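Local coordinates for protein cellulosomal scaffoldin (Acetivibrio cellulolyticus, PDB 4WI0) that forms the X module and calcium-binding dockerin at the end of a scaffoldin, which a type II cohesin binds in cellulosome assembly, at residues L110-A115 with G135-E140; L129-D134 with M143-H148; A70-S73 with D77-L80; G25-I30 with T34-T39. The protein carries 1 engineered substitution. All coordinates share one frame; numbering follows the deposited sequence.

Contact 1 (L110-A115 with G135-E140); sequences LEICKA and GAISLE. With CA (calcium ion), chain D.
The flat group that meets the other segment is the carbonyl of A115, whose O rests against I137, 3.6 Å from I137 CB and about as far from its CG2 branch. T118 OG1 hydrogen-bonds to this same oxygen, so it has a polar partner as well. A second flat group, the carboxylate of E111, plays no part across the contact: K114 NZ reaches E111 OE1 on its syn side at 3.0 Å, 30° out of the carboxylate plane, a salt bridge between residues three apart in sequence.

I137 carries the rest. Its chi1 of -61° sets CG1 beside the backbone N and leaves CG2 anti to it, which splits the side chain into two branches, CD1 for A115 and CG2 for I112. I137 CD1 sits 3.8 Å from A115 CB, while I137 CG2 meets I112 CG2 at 3.7 Å, the two isoleucines crossing at a slant. Y125 and L129 also pack on I137, and L131 on I112.

Next to I137 the chain turns to calcium. A136 O binds the ion at 2.4 Å. S138 is at the N-cap position of helix 139-146, and its OG hydrogen-bonds at 2.6 Å to a water that is itself a calcium ligand. A short strand within the calcium loop, just ahead of the helix that leaves it, with an isoleucine turned onto helix 106-113, is the EF-hand-like loop-helix motif of dockerins.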
loop_
_atom_site.group_PDB
_atom_site.type_symbol
_atom_site.label_atom_id
_atom_site.label_comp_id
_atom_site.label_asym_id
_atom_site.label_seq_id
_atom_site.Cartn_x
_atom_site.Cartn_y
_atom_site.Cartn_z
ATOM N N LEU B 110 -4.622 2.387 -10.449
ATOM C CA LEU B 110 -5.335 3.654 -10.617
ATOM C C LEU B 110 -6.743 3.603 -10.030
ATOM O O LEU B 110 -7.239 4.607 -9.515
ATOM C CB LEU B 110 -5.371 4.085 -12.084
ATOM C CG LEU B 110 -4.001 4.443 -12.654
ATOM C CD1 LEU B 110 -4.076 4.612 -14.163
ATOM C CD2 LEU B 110 -3.450 5.701 -11.993
ATOM N N GLU B 111 -7.367 2.431 -10.077
ATOM C CA GLU B 111 -8.698 2.264 -9.522
ATOM C C GLU B 111 -8.701 2.519 -8.007
ATOM O O GLU B 111 -9.601 3.178 -7.490
ATOM C CB GLU B 111 -9.232 0.861 -9.842
ATOM C CG GLU B 111 -10.710 0.648 -9.539
ATOM C CD GLU B 111 -11.635 1.563 -10.325
ATOM O OE1 GLU B 111 -11.252 2.066 -11.406
ATOM O OE2 GLU B 111 -12.766 1.779 -9.856
ATOM N N ILE B 112 -7.694 1.994 -7.312
ATOM C CA ILE B 112 -7.537 2.209 -5.870
ATOM C C ILE B 112 -7.231 3.685 -5.567
ATOM O O ILE B 112 -7.756 4.261 -4.610
ATOM C CB ILE B 112 -6.432 1.293 -5.290
ATOM C CG1 ILE B 112 -6.869 -0.176 -5.383
ATOM C CG2 ILE B 112 -6.127 1.650 -3.840
ATOM C CD1 ILE B 112 -5.730 -1.165 -5.323
ATOM N N CYS B 113 -6.395 4.293 -6.404
ATOM C CA CYS B 113 -5.957 5.661 -6.200
ATOM C C CYS B 113 -7.072 6.702 -6.332
ATOM O O CYS B 113 -6.903 7.835 -5.901
ATOM C CB CYS B 113 -4.794 5.981 -7.143
ATOM S SG CYS B 113 -3.252 5.187 -6.632
ATOM N N LYS B 114 -8.205 6.321 -6.923
ATOM C CA LYS B 114 -9.387 7.180 -6.944
ATOM C C LYS B 114 -9.850 7.599 -5.537
ATOM O O LYS B 114 -10.445 8.659 -5.378
ATOM C CB LYS B 114 -10.534 6.499 -7.689
ATOM C CG LYS B 114 -10.315 6.425 -9.193
ATOM C CD LYS B 114 -11.413 5.652 -9.908
ATOM C CE LYS B 114 -11.065 5.499 -11.386
ATOM N NZ LYS B 114 -12.132 4.828 -12.169
ATOM N N ALA B 115 -9.572 6.773 -4.526
ATOM C CA ALA B 115 -9.921 7.106 -3.147
ATOM C C ALA B 115 -8.709 7.058 -2.217
ATOM O O ALA B 115 -8.849 6.716 -1.045
ATOM C CB ALA B 115 -11.007 6.158 -2.654
ATOM N N GLY B 135 -9.668 -0.538 7.160
ATOM C CA GLY B 135 -10.506 0.651 7.324
ATOM C C GLY B 135 -9.902 1.920 6.754
ATOM O O GLY B 135 -10.344 3.019 7.081
ATOM N N ALA B 136 -8.893 1.761 5.902
ATOM C CA ALA B 136 -8.232 2.875 5.244
ATOM C C ALA B 136 -7.784 2.455 3.846
ATOM O O ALA B 136 -7.551 1.274 3.588
ATOM C CB ALA B 136 -7.036 3.327 6.059
ATOM N N ILE B 137 -7.687 3.423 2.949
ATOM C CA ILE B 137 -7.107 3.197 1.626
ATOM C C ILE B 137 -5.829 4.011 1.626
ATOM O O ILE B 137 -5.870 5.245 1.648
ATOM C CB ILE B 137 -8.058 3.608 0.479
ATOM C CG1 ILE B 137 -9.339 2.765 0.546
ATOM C CG2 ILE B 137 -7.378 3.391 -0.865
ATOM C CD1 ILE B 137 -10.502 3.307 -0.256
ATOM N N SER B 138 -4.701 3.308 1.655
ATOM C CA SER B 138 -3.393 3.919 1.874
ATOM C C SER B 138 -2.367 3.219 0.992
ATOM O O SER B 138 -2.738 2.406 0.147
ATOM C CB SER B 138 -3.011 3.811 3.358
ATOM O OG SER B 138 -2.952 2.465 3.795
ATOM N N LEU B 139 -1.084 3.534 1.187
ATOM C CA LEU B 139 -0.020 2.929 0.374
ATOM C C LEU B 139 0.053 1.404 0.540
ATOM O O LEU B 139 0.442 0.706 -0.395
ATOM C CB LEU B 139 1.342 3.554 0.695
ATOM C CG LEU B 139 2.525 3.132 -0.188
ATOM C CD1 LEU B 139 2.195 3.262 -1.670
ATOM C CD2 LEU B 139 3.756 3.950 0.155
ATOM N N GLU B 140 -0.312 0.892 1.720
ATOM C CA GLU B 140 -0.363 -0.563 1.932
ATOM C C GLU B 140 -1.196 -1.283 0.878
ATOM O O GLU B 140 -0.778 -2.314 0.353
ATOM C CB GLU B 140 -0.931 -0.896 3.304
ATOM C CG GLU B 140 0.051 -0.638 4.409
ATOM C CD GLU B 140 -0.540 -0.869 5.765
ATOM O OE1 GLU B 140 -0.949 -2.031 6.018
ATOM O OE2 GLU B 140 -0.569 0.106 6.563
HETATM CA CA CA D . -6.273 -0.706 3.573
HETATM O O HOH W 1 -4.193 0.302 4.370
#

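Contact 2 (L129-D134 with M143-H148); sequences LDLNRD and MIVAKH. With CA (calcium ion), chain D.
L131 and N132, in the calcium loop of the EF-hand-like dockerin motif, lie against I144 and V145 of helix 139-146, the helix that leaves the loop. L131 CD1 is pressed to 3.5 Å from V145 CG2, closer than ordinary carbon contact, and the two side chains meet roughly at right angles. The same CD1 methyl also grazes I144 CG2 at 4.2 Å, with L131 and I144 running past each other in opposite senses. I144 CD1 touches N132 CB at 3.8 Å.

A chi1 of 66° holds CG of N132 in the crowded position between backbone N and carbonyl carbon, which swings OD1 onto the calcium ion at 2.3 Å. D130 OD1 and D134 OD1 bind it too; A136 O, both oxygens of D141 and a water complete seven ligands. Within the loop, R133 N bonds to D130 O, closing the type I turn, and R133 NH1 reaches that oxygen from the opposite face at 2.7 Å.

No hydrogen bond joins the two segments: they are held by apolar packing, while the metal reaches the helix only through D141. The ion probably offsets the gathered carboxylates, which would otherwise be expected to repel.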
loop_
_atom_site.group_PDB
_atom_site.type_symbol
_atom_site.label_atom_id
_atom_site.label_comp_id
_atom_site.label_asym_id
_atom_site.label_seq_id
_atom_site.Cartn_x
_atom_site.Cartn_y
_atom_site.Cartn_z
ATOM N N LEU B 129 -11.936 -1.048 -2.382
ATOM C CA LEU B 129 -10.594 -0.551 -2.681
ATOM C C LEU B 129 -9.651 -0.730 -1.487
ATOM O O LEU B 129 -8.423 -0.711 -1.636
ATOM C CB LEU B 129 -10.661 0.922 -3.095
ATOM C CG LEU B 129 -11.641 1.273 -4.229
ATOM C CD1 LEU B 129 -11.566 2.756 -4.544
ATOM C CD2 LEU B 129 -11.394 0.453 -5.483
ATOM N N ASP B 130 -10.241 -0.896 -0.304
ATOM C CA ASP B 130 -9.505 -1.225 0.916
ATOM C C ASP B 130 -9.221 -2.730 0.911
ATOM O O ASP B 130 -9.927 -3.506 1.550
ATOM C CB ASP B 130 -10.336 -0.805 2.147
ATOM C CG ASP B 130 -9.652 -1.114 3.472
ATOM O OD1 ASP B 130 -8.496 -1.598 3.462
ATOM O OD2 ASP B 130 -10.273 -0.857 4.532
ATOM N N LEU B 131 -8.162 -3.117 0.199
ATOM C CA LEU B 131 -7.832 -4.518 -0.041
ATOM C C LEU B 131 -7.563 -5.307 1.240
ATOM O O LEU B 131 -8.059 -6.417 1.378
ATOM C CB LEU B 131 -6.637 -4.648 -0.995
ATOM C CG LEU B 131 -6.844 -4.125 -2.418
ATOM C CD1 LEU B 131 -5.628 -4.403 -3.288
ATOM C CD2 LEU B 131 -8.084 -4.745 -3.044
ATOM N N ASN B 132 -6.789 -4.748 2.165
ATOM C CA ASN B 132 -6.500 -5.446 3.427
ATOM C C ASN B 132 -7.539 -5.229 4.536
ATOM O O ASN B 132 -7.354 -5.697 5.656
ATOM C CB ASN B 132 -5.077 -5.140 3.936
ATOM C CG ASN B 132 -4.872 -3.680 4.338
ATOM O OD1 ASN B 132 -5.784 -2.848 4.273
ATOM N ND2 ASN B 132 -3.645 -3.359 4.721
ATOM N N ARG B 133 -8.618 -4.524 4.199
ATOM C CA ARG B 133 -9.743 -4.234 5.106
ATOM C C ARG B 133 -9.342 -3.678 6.479
ATOM O O ARG B 133 -9.975 -4.000 7.491
ATOM C CB ARG B 133 -10.649 -5.466 5.251
ATOM C CG ARG B 133 -11.357 -5.862 3.964
ATOM C CD ARG B 133 -12.331 -4.797 3.466
ATOM N NE ARG B 133 -13.231 -5.334 2.440
ATOM C CZ ARG B 133 -12.913 -5.556 1.162
ATOM N NH1 ARG B 133 -11.696 -5.282 0.685
ATOM N NH2 ARG B 133 -13.835 -6.051 0.343
ATOM N N ASP B 134 -8.321 -2.821 6.513
ATOM C CA ASP B 134 -7.940 -2.160 7.774
ATOM C C ASP B 134 -8.688 -0.843 8.009
ATOM O O ASP B 134 -8.375 -0.118 8.951
ATOM C CB ASP B 134 -6.418 -1.957 7.880
ATOM C CG ASP B 134 -5.839 -1.024 6.798
ATOM O OD1 ASP B 134 -6.582 -0.468 5.951
ATOM O OD2 ASP B 134 -4.597 -0.848 6.817
ATOM N N MET B 143 0.642 -1.232 -2.432
ATOM C CA MET B 143 1.804 -2.139 -2.438
ATOM C C MET B 143 1.388 -3.607 -2.509
ATOM O O MET B 143 2.131 -4.432 -3.045
ATOM C CB MET B 143 2.709 -1.917 -1.220
ATOM C CG MET B 143 3.390 -0.555 -1.170
ATOM S SD MET B 143 4.483 -0.201 -2.557
ATOM C CE MET B 143 5.770 -1.396 -2.245
ATOM N N ILE B 144 0.204 -3.931 -1.995
ATOM C CA ILE B 144 -0.344 -5.284 -2.142
ATOM C C ILE B 144 -0.493 -5.632 -3.624
ATOM O O ILE B 144 -0.133 -6.722 -4.049
ATOM C CB ILE B 144 -1.699 -5.438 -1.418
ATOM C CG1 ILE B 144 -1.477 -5.486 0.091
ATOM C CG2 ILE B 144 -2.428 -6.708 -1.853
ATOM C CD1 ILE B 144 -2.754 -5.324 0.886
ATOM N N VAL B 145 -1.015 -4.695 -4.399
ATOM C CA VAL B 145 -1.182 -4.889 -5.838
ATOM C C VAL B 145 0.201 -4.996 -6.484
ATOM O O VAL B 145 0.439 -5.887 -7.302
ATOM C CB VAL B 145 -2.004 -3.746 -6.481
ATOM C CG1 VAL B 145 -2.186 -3.977 -7.975
ATOM C CG2 VAL B 145 -3.367 -3.623 -5.812
ATOM N N ALA B 146 1.121 -4.111 -6.088
ATOM C CA ALA B 146 2.491 -4.117 -6.619
ATOM C C ALA B 146 3.245 -5.440 -6.410
ATOM O O ALA B 146 4.152 -5.756 -7.190
ATOM C CB ALA B 146 3.293 -2.956 -6.045
ATOM N N LYS B 147 2.874 -6.213 -5.383
ATOM C CA LYS B 147 3.459 -7.552 -5.150
ATOM C C LYS B 147 3.428 -8.440 -6.385
ATOM O O LYS B 147 4.327 -9.258 -6.584
ATOM C CB LYS B 147 2.706 -8.325 -4.061
ATOM C CG LYS B 147 2.874 -7.835 -2.641
ATOM C CD LYS B 147 2.047 -8.711 -1.704
ATOM C CE LYS B 147 2.308 -8.381 -0.245
ATOM N NZ LYS B 147 3.661 -8.812 0.210
ATOM N N HIS B 148 2.367 -8.311 -7.177
ATOM C CA HIS B 148 2.177 -9.148 -8.348
ATOM C C HIS B 148 1.882 -8.292 -9.581
ATOM O O HIS B 148 1.115 -8.685 -10.451
ATOM C CB HIS B 148 1.069 -10.168 -8.069
ATOM C CG HIS B 148 1.352 -11.053 -6.890
ATOM N ND1 HIS B 148 2.196 -12.139 -6.958
ATOM C CD2 HIS B 148 0.936 -10.983 -5.605
ATOM C CE1 HIS B 148 2.274 -12.713 -5.772
ATOM N NE2 HIS B 148 1.515 -12.031 -4.931
HETATM CA CA CA D . -6.273 -0.706 3.573
HETATM O O HOH W 1 -4.193 0.302 4.370
#

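Contact 3 (A70-S73 with D77-L80); sequences ANVS and DKEL
V72 is the first residue of 70-73 to reach across. Its side chain points at the other segment, and with chi1 at -177° the CG1 methyl stands anti to the backbone N and does all the touching. L80 CD2 comes to 3.6 Å from V72 CG1, the two side chains meeting at about a right angle; the leucine bond from its backbone aims past V72, but the CD2 branch swings in. The same V72 CG1 lies 4.0 Å from K78 CE, where the lysine chain passes it at a slant.

V72 belongs to strand 67-74, an outermost strand of the four-stranded sheet, and K78 to strand 78-89, an outermost strand of the three-stranded one. Their facing sheets make up the beta sandwich of the X module, consistent with its transthyretin-clan family, and no backbone bond links the two segments: V72 bonds to Y55 in its own sheet, and K78 to T3 and S5 in the other. V57 of strand 53-60 packs on both V72 and L80.

S73 follows, and its CB points away, so its backbone carbonyl makes the contact. K78 runs extended through CE, passing S73 O at 3.4 Å with CD, and the bend at chi4 (83°) turns NZ to that oxygen: S73 O accepts a weak hydrogen bond of 3.2 Å from K78 NZ.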
loop_
_atom_site.group_PDB
_atom_site.type_symbol
_atom_site.label_atom_id
_atom_site.label_comp_id
_atom_site.label_asym_id
_atom_site.label_seq_id
_atom_site.Cartn_x
_atom_site.Cartn_y
_atom_site.Cartn_z
ATOM N N ALA B 70 -4.638 -27.166 -11.685
ATOM C CA ALA B 70 -4.810 -28.294 -12.605
ATOM C C ALA B 70 -4.472 -29.631 -11.955
ATOM O O ALA B 70 -3.782 -29.684 -10.930
ATOM C CB ALA B 70 -3.935 -28.086 -13.831
ATOM N N ASN B 71 -4.965 -30.711 -12.560
ATOM C CA ASN B 71 -4.566 -32.073 -12.190
ATOM C C ASN B 71 -4.757 -32.380 -10.707
ATOM O O ASN B 71 -3.863 -32.929 -10.061
ATOM C CB ASN B 71 -3.104 -32.322 -12.602
ATOM C CG ASN B 71 -2.861 -32.049 -14.077
ATOM O OD1 ASN B 71 -3.572 -32.568 -14.923
ATOM N ND2 ASN B 71 -1.857 -31.230 -14.391
ATOM N N VAL B 72 -5.921 -32.018 -10.172
ATOM C CA VAL B 72 -6.279 -32.372 -8.809
ATOM C C VAL B 72 -6.914 -33.762 -8.859
ATOM O O VAL B 72 -8.045 -33.939 -9.327
ATOM C CB VAL B 72 -7.236 -31.345 -8.164
ATOM C CG1 VAL B 72 -7.518 -31.719 -6.715
ATOM C CG2 VAL B 72 -6.647 -29.943 -8.243
ATOM N N SER B 73 -6.155 -34.745 -8.389
ATOM C CA SER B 73 -6.534 -36.150 -8.492
ATOM C C SER B 73 -7.233 -36.566 -7.206
ATOM O O SER B 73 -6.647 -36.481 -6.126
ATOM C CB SER B 73 -5.283 -36.996 -8.725
ATOM O OG SER B 73 -5.603 -38.364 -8.865
ATOM N N ASP B 77 -11.081 -39.061 0.337
ATOM C CA ASP B 77 -11.061 -37.753 0.992
ATOM C C ASP B 77 -9.695 -37.110 0.763
ATOM O O ASP B 77 -8.673 -37.769 0.942
ATOM C CB ASP B 77 -11.328 -37.885 2.493
ATOM C CG ASP B 77 -12.768 -38.240 2.809
ATOM O OD1 ASP B 77 -13.634 -38.195 1.907
ATOM O OD2 ASP B 77 -13.040 -38.559 3.982
ATOM N N LYS B 78 -9.682 -35.838 0.359
ATOM C CA LYS B 78 -8.446 -35.154 -0.007
ATOM C C LYS B 78 -8.383 -33.737 0.545
ATOM O O LYS B 78 -9.311 -32.944 0.356
ATOM C CB LYS B 78 -8.304 -35.085 -1.530
ATOM C CG LYS B 78 -7.024 -34.403 -1.998
ATOM C CD LYS B 78 -6.959 -34.332 -3.512
ATOM C CE LYS B 78 -5.578 -33.912 -3.998
ATOM N NZ LYS B 78 -4.647 -35.070 -4.049
ATOM N N GLU B 79 -7.258 -33.425 1.187
ATOM C CA GLU B 79 -6.969 -32.074 1.659
ATOM C C GLU B 79 -6.055 -31.364 0.654
ATOM O O GLU B 79 -4.908 -31.752 0.477
ATOM C CB GLU B 79 -6.320 -32.141 3.051
ATOM C CG GLU B 79 -6.425 -30.855 3.842
ATOM C CD GLU B 79 -6.088 -31.016 5.318
ATOM O OE1 GLU B 79 -5.139 -31.768 5.655
ATOM O OE2 GLU B 79 -6.779 -30.375 6.143
ATOM N N LEU B 80 -6.575 -30.341 -0.016
ATOM C CA LEU B 80 -5.812 -29.603 -1.021
ATOM C C LEU B 80 -4.715 -28.755 -0.422
ATOM O O LEU B 80 -3.704 -28.522 -1.066
ATOM C CB LEU B 80 -6.720 -28.690 -1.832
ATOM C CG LEU B 80 -7.862 -29.378 -2.576
ATOM C CD1 LEU B 80 -8.420 -28.423 -3.621
ATOM C CD2 LEU B 80 -7.403 -30.683 -3.224
#

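Contact 4 (G25-I30 with T34-T39); sequences GFTVEI and TKSAVT
Strands 27-30 and 34-38 run antiparallel as the two arms of a beta hairpin, with axes 4.6 Å apart at closest approach and N-to-C directions 162° apart. V28 and A37 form the central hydrogen-bonded pair: V28 N gives a straight bond to A37 O (2.8 Å), and A37 N returns one to V28 O (3.0 Å) that is more bent. T27 with V38 and E29 with S36 are the non-hydrogen-bonded pairs, where CA-H groups approach the facing carbonyls instead. At the open end, beyond the strands, T39 N bonds to F26 O at 2.9 Å and G25 N to T39 O at 3.2 Å.

T39 adds a side-chain bond here. Its chi1 of 57° tucks OG1 between backbone N and carbonyl carbon, from where T39 OG1 takes F26 N at 3.1 Å; the same hydroxyl bonds to K23 O. It also lies at the edge of the F26 ring, in plane, beside F26 CD2. K61 makes a cation-pi contact with that ring, and Y64 meets it edge-to-face. V38 CG1 packs on G25 CA at 3.5 Å.

T27, E29, S36 and V38 share one face, with S36 OG 3.4 Å from E29 CB. V28, I30 and A37 turn to the other, toward strands 2-10 and 44-50 of the opposing sheet. The hairpin is thus joined mainly by backbone bonds, with T39 OG1 tying its open end to the chain before G25, while the apolar face is left to the sandwich interior.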
loop_
_atom_site.group_PDB
_atom_site.type_symbol
_atom_site.label_atom_id
_atom_site.label_comp_id
_atom_site.label_asym_id
_atom_site.label_seq_id
_atom_site.Cartn_x
_atom_site.Cartn_y
_atom_site.Cartn_z
ATOM N N GLY B 25 -15.039 -15.846 2.171
ATOM C CA GLY B 25 -15.669 -15.414 0.935
ATOM C C GLY B 25 -15.018 -15.858 -0.360
ATOM O O GLY B 25 -15.474 -15.459 -1.424
ATOM N N PHE B 26 -13.964 -16.670 -0.293
ATOM C CA PHE B 26 -13.391 -17.262 -1.504
ATOM C C PHE B 26 -14.270 -18.436 -1.943
ATOM O O PHE B 26 -14.597 -19.310 -1.134
ATOM C CB PHE B 26 -11.961 -17.750 -1.264
ATOM C CG PHE B 26 -10.963 -16.647 -1.024
ATOM C CD1 PHE B 26 -10.348 -16.000 -2.087
ATOM C CD2 PHE B 26 -10.625 -16.272 0.269
ATOM C CE1 PHE B 26 -9.430 -14.985 -1.865
ATOM C CE2 PHE B 26 -9.708 -15.255 0.501
ATOM C CZ PHE B 26 -9.110 -14.612 -0.566
ATOM N N THR B 27 -14.664 -18.443 -3.219
ATOM C CA THR B 27 -15.482 -19.516 -3.775
ATOM C C THR B 27 -14.584 -20.521 -4.486
ATOM O O THR B 27 -13.813 -20.159 -5.374
ATOM C CB THR B 27 -16.523 -18.969 -4.765
ATOM O OG1 THR B 27 -17.315 -17.970 -4.116
ATOM C CG2 THR B 27 -17.424 -20.071 -5.274
ATOM N N VAL B 28 -14.693 -21.784 -4.081
ATOM C CA VAL B 28 -13.876 -22.854 -4.618
ATOM C C VAL B 28 -14.795 -23.801 -5.369
ATOM O O VAL B 28 -15.711 -24.366 -4.786
ATOM C CB VAL B 28 -13.150 -23.624 -3.496
ATOM C CG1 VAL B 28 -12.254 -24.707 -4.075
ATOM C CG2 VAL B 28 -12.336 -22.666 -2.644
ATOM N N GLU B 29 -14.546 -23.946 -6.670
ATOM C CA GLU B 29 -15.380 -24.743 -7.561
ATOM C C GLU B 29 -14.568 -25.923 -8.063
ATOM O O GLU B 29 -13.399 -25.759 -8.405
ATOM C CB GLU B 29 -15.834 -23.905 -8.773
ATOM C CG GLU B 29 -16.233 -24.763 -9.976
ATOM C CD GLU B 29 -16.803 -23.994 -11.155
ATOM O OE1 GLU B 29 -16.457 -22.806 -11.366
ATOM O OE2 GLU B 29 -17.587 -24.623 -11.894
ATOM N N ILE B 30 -15.193 -27.095 -8.130
ATOM C CA ILE B 30 -14.610 -28.246 -8.797
ATOM C C ILE B 30 -15.154 -28.276 -10.229
ATOM O O ILE B 30 -16.256 -28.765 -10.478
ATOM C CB ILE B 30 -14.919 -29.557 -8.053
ATOM C CG1 ILE B 30 -14.351 -29.484 -6.629
ATOM C CG2 ILE B 30 -14.338 -30.757 -8.806
ATOM C CD1 ILE B 30 -14.733 -30.646 -5.757
ATOM N N THR B 34 -21.032 -29.278 -10.512
ATOM C CA THR B 34 -21.701 -28.069 -10.045
ATOM C C THR B 34 -21.467 -27.906 -8.552
ATOM O O THR B 34 -22.291 -27.313 -7.853
ATOM C CB THR B 34 -23.217 -28.158 -10.267
ATOM O OG1 THR B 34 -23.749 -29.178 -9.415
ATOM C CG2 THR B 34 -23.532 -28.472 -11.725
ATOM N N LYS B 35 -20.352 -28.441 -8.064
ATOM C CA LYS B 35 -20.065 -28.442 -6.642
ATOM C C LYS B 35 -19.076 -27.337 -6.314
ATOM O O LYS B 35 -18.022 -27.216 -6.954
ATOM C CB LYS B 35 -19.538 -29.810 -6.208
ATOM C CG LYS B 35 -20.545 -30.931 -6.439
ATOM C CD LYS B 35 -20.251 -32.170 -5.610
ATOM C CE LYS B 35 -21.528 -32.930 -5.269
ATOM N NZ LYS B 35 -22.062 -33.729 -6.407
ATOM N N SER B 36 -19.446 -26.527 -5.323
ATOM C CA SER B 36 -18.632 -25.412 -4.851
ATOM C C SER B 36 -18.724 -25.280 -3.332
ATOM O O SER B 36 -19.466 -26.016 -2.676
ATOM C CB SER B 36 -19.086 -24.103 -5.504
ATOM O OG SER B 36 -18.654 -24.034 -6.849
ATOM N N ALA B 37 -17.951 -24.346 -2.792
ATOM C CA ALA B 37 -18.012 -23.992 -1.382
ATOM C C ALA B 37 -17.364 -22.633 -1.175
ATOM O O ALA B 37 -16.509 -22.213 -1.959
ATOM C CB ALA B 37 -17.307 -25.039 -0.531
ATOM N N VAL B 38 -17.771 -21.955 -0.110
ATOM C CA VAL B 38 -17.199 -20.659 0.236
ATOM C C VAL B 38 -16.397 -20.803 1.524
ATOM O O VAL B 38 -16.840 -21.486 2.462
ATOM C CB VAL B 38 -18.303 -19.610 0.405
ATOM C CG1 VAL B 38 -17.703 -18.250 0.702
ATOM C CG2 VAL B 38 -19.159 -19.548 -0.858
ATOM N N THR B 39 -15.226 -20.172 1.574
ATOM C CA THR B 39 -14.370 -20.287 2.750
ATOM C C THR B 39 -14.995 -19.555 3.947
ATOM O O THR B 39 -15.646 -18.527 3.769
ATOM C CB THR B 39 -12.947 -19.740 2.511
ATOM O OG1 THR B 39 -13.010 -18.373 2.086
ATOM C CG2 THR B 39 -12.202 -20.580 1.473
#

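How the contacts relate
From the N terminus, contact 4 comes first, closing a tight hairpin, and contact 3 follows in series with a second short loop. The two lie about 14 Å apart between centres; both involve the four-stranded sheet of the X module, contact 3 joining its outermost strand 67-74 to the opposing sheet. Contacts 1 and 2 come later, in the dockerin, and cross: 129-134 falls inside the loop closed by contact 1, and 143-148 beyond it. They share a calcium ion, a water and helix 139-146, and G135 N probably hydrogen-bonds to D130 OD2. Contact 2 lies nearer the X module, its closest atoms about 8 Å from contact 4.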